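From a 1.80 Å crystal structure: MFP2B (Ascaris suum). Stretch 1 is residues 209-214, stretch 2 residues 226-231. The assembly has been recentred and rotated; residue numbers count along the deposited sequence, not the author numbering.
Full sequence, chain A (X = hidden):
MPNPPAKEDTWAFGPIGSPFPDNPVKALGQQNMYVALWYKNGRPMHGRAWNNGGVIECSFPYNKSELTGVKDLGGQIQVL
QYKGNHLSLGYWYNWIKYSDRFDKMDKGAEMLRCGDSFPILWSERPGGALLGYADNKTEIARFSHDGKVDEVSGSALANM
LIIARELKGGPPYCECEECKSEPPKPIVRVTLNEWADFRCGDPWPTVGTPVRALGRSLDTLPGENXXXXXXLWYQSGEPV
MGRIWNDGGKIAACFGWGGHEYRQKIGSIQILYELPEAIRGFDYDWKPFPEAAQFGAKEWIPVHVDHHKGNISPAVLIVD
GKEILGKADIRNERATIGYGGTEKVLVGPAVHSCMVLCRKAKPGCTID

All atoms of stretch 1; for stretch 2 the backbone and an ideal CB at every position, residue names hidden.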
# COMPACT_ATOMS: atom_id res chain seq x y z
N THR A 209 -3.96 8.26 -12.07
CA THR A 209 -3.52 7.85 -13.39
C THR A 209 -2.76 6.55 -13.25
O THR A 209 -1.64 6.57 -12.77
CB THR A 209 -2.59 8.93 -13.94
OG1 THR A 209 -3.29 10.20 -14.05
CG2 THR A 209 -2.17 8.61 -15.37
N PRO A 210 -3.34 5.44 -13.66
CA PRO A 210 -2.65 4.14 -13.59
C PRO A 210 -1.48 4.12 -14.59
O PRO A 210 -1.44 4.95 -15.52
CB PRO A 210 -3.71 3.11 -13.97
CG PRO A 210 -4.94 3.89 -14.32
CD PRO A 210 -4.72 5.32 -14.17
N VAL A 211 -0.53 3.23 -14.36
CA VAL A 211 0.71 3.17 -15.09
C VAL A 211 0.63 2.07 -16.12
O VAL A 211 0.56 0.86 -15.78
CB VAL A 211 1.90 2.98 -14.12
CG1 VAL A 211 3.18 2.79 -14.92
CG2 VAL A 211 2.02 4.19 -13.11
N ARG A 212 0.67 2.47 -17.40
CA ARG A 212 0.43 1.54 -18.49
C ARG A 212 1.71 0.84 -18.94
O ARG A 212 2.75 1.47 -19.01
CB ARG A 212 -0.13 2.28 -19.70
CG ARG A 212 -0.55 1.33 -20.83
CD ARG A 212 -1.57 1.93 -21.80
NE ARG A 212 -1.14 3.23 -22.31
CZ ARG A 212 -1.61 3.83 -23.43
NH1 ARG A 212 -2.44 3.22 -24.23
NH2 ARG A 212 -1.20 5.05 -23.75
N ALA A 213 1.64 -0.45 -19.18
CA ALA A 213 2.73 -1.24 -19.65
C ALA A 213 3.36 -0.55 -20.86
O ALA A 213 2.66 -0.29 -21.84
CB ALA A 213 2.26 -2.59 -20.02
N LEU A 214 4.68 -0.25 -20.76
CA LEU A 214 5.48 0.36 -21.82
C LEU A 214 5.01 1.77 -22.22
O LEU A 214 5.49 2.33 -23.23
CB LEU A 214 5.54 -0.55 -23.07
CG LEU A 214 6.08 -1.96 -22.97
CD1 LEU A 214 6.25 -2.66 -24.32
CD2 LEU A 214 7.39 -1.93 -22.19
N UNK A 226 -4.90 -5.11 -24.93
CA UNK A 226 -3.66 -4.38 -25.21
C UNK A 226 -3.27 -3.28 -24.19
O UNK A 226 -2.10 -2.92 -24.12
CB UNK A 226 -3.78 -3.74 -26.59
N UNK A 227 -4.22 -2.76 -23.41
CA UNK A 227 -3.95 -1.70 -22.43
C UNK A 227 -3.99 -2.33 -21.03
O UNK A 227 -5.05 -2.63 -20.46
CB UNK A 227 -4.96 -0.56 -22.55
N UNK A 228 -2.78 -2.54 -20.52
CA UNK A 228 -2.55 -3.25 -19.28
C UNK A 228 -1.80 -2.34 -18.33
O UNK A 228 -0.92 -1.63 -18.75
CB UNK A 228 -1.78 -4.55 -19.52
N UNK A 229 -2.16 -2.36 -17.06
CA UNK A 229 -1.63 -1.43 -16.10
C UNK A 229 -1.14 -2.17 -14.87
O UNK A 229 -1.56 -3.27 -14.59
CB UNK A 229 -2.68 -0.39 -15.72
N UNK A 230 -0.17 -1.56 -14.18
CA UNK A 230 0.48 -2.20 -13.04
C UNK A 230 -0.39 -2.29 -11.79
O UNK A 230 -0.95 -1.29 -11.34
CB UNK A 230 1.76 -1.44 -12.70
N UNK A 231 -0.46 -3.47 -11.21
CA UNK A 231 -1.19 -3.70 -9.96
C UNK A 231 -0.41 -4.70 -9.14
O UNK A 231 0.39 -5.48 -9.69
CB UNK A 231 -2.61 -4.20 -10.22

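The backbones set the rules before any side chain is chosen. Arg212 and position 229 form a single beta bridge, their CA atoms 4.3 Å apart. Val211 O accepts from the N of position 230 at 3.0 Å, and Ala213 N donates to the O of position 228 at 2.9 Å, almost straight at 176°. Any residue with a free amide could meet these terms at 230, which excludes proline there.

Position 226 has phi/psi of -60/-22 and nothing of stretch 1 within 5.5 Å of its ideal CB. That phi is one a proline ring accepts, but small or polar residues would serve equally. The deposited residue is Pro226, which makes no contact with stretch 1.

At position 227 the CA-to-CB bond points sideways, yet the ideal CB lies 4.3 Å from Arg212 CD. The long arginine chain brings a positive charge within range, so an acid is the natural answer, with asparagine or another polar acceptor as a neutral alternative. It is Asp227, with chi1 in m; Arg212 NH1 donates to Asp227 OD1 at 3.0 Å, a salt bridge approached at the edge of the guanidinium, near its plane.

Position 228 gives its carbonyl to stretch 1, while its ideal CB, pointing sideways, is 4.5 Å from Ala213 CB. The small alanine neighbour asks for no particular chemistry, and many side chains could follow. Gln228 is found; its CB packs 4.4 Å from Ala213 CB, its OE1 is hydrogen-bonded elsewhere in the structure and its NE2 to a residue flanking one of the stretches.

Position 229 has extended angles, -131/154, and an ideal CB 4.0 Å from Pro210 CB and 4.6 Å from Arg212 CA. A proline ring and the aliphatic part of an arginine offer a broad apolar surface, suited to an aromatic or a large aliphatic residue. Tyr229 takes it with chi1 in m. Its CD2 lies 3.6 Å from Pro210 CB, and Arg212 CG sits over one face of the ring. On the backbone, Tyr229 CA makes a CA-H...O contact to Val211 O at 3.2 Å.

Position 230 also points its CB sideways, 4.0 Å from Val211 O. With the valine side chain nearby, a beta-branched or other aliphatic residue would suit a strand here. Val230, chi1 in t, brings CG2 to 4.4 Å from Val211 CG1, a loose apolar contact. A water extends the backbone pairing, accepting from Val211 N and donating to Val230 O, each at 2.8 Å.

Position 231 is out of reach, so stretch 1 sets no preference; the residue is Ala231.

Stretch 2 (226-231) PDQYVA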
# COMPACT_ATOMS: atom_id res chain seq x y z
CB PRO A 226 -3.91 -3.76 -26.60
CG PRO A 226 -5.04 -4.49 -27.18
CD PRO A 226 -5.89 -4.95 -26.01
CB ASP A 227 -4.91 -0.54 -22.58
CG ASP A 227 -4.78 0.14 -23.91
OD1 ASP A 227 -3.63 0.46 -24.33
OD2 ASP A 227 -5.77 0.36 -24.64
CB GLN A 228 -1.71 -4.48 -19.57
CG GLN A 228 -2.41 -5.53 -20.38
CD GLN A 228 -1.47 -6.60 -20.96
OE1 GLN A 228 -0.42 -6.91 -20.38
NE2 GLN A 228 -1.86 -7.16 -22.09
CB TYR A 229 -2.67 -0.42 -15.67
CG TYR A 229 -3.32 0.35 -16.83
CD1 TYR A 229 -4.35 -0.23 -17.59
CD2 TYR A 229 -2.90 1.63 -17.15
CE1 TYR A 229 -4.98 0.47 -18.61
CE2 TYR A 229 -3.49 2.31 -18.23
CZ TYR A 229 -4.57 1.72 -18.90
OH TYR A 229 -5.18 2.36 -19.95
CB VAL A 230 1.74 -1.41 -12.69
CG1 VAL A 230 2.42 -2.03 -11.40
CG2 VAL A 230 2.72 -1.45 -13.85
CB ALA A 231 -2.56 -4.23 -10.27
O HOH W 1 -1.30 1.13 -12.62
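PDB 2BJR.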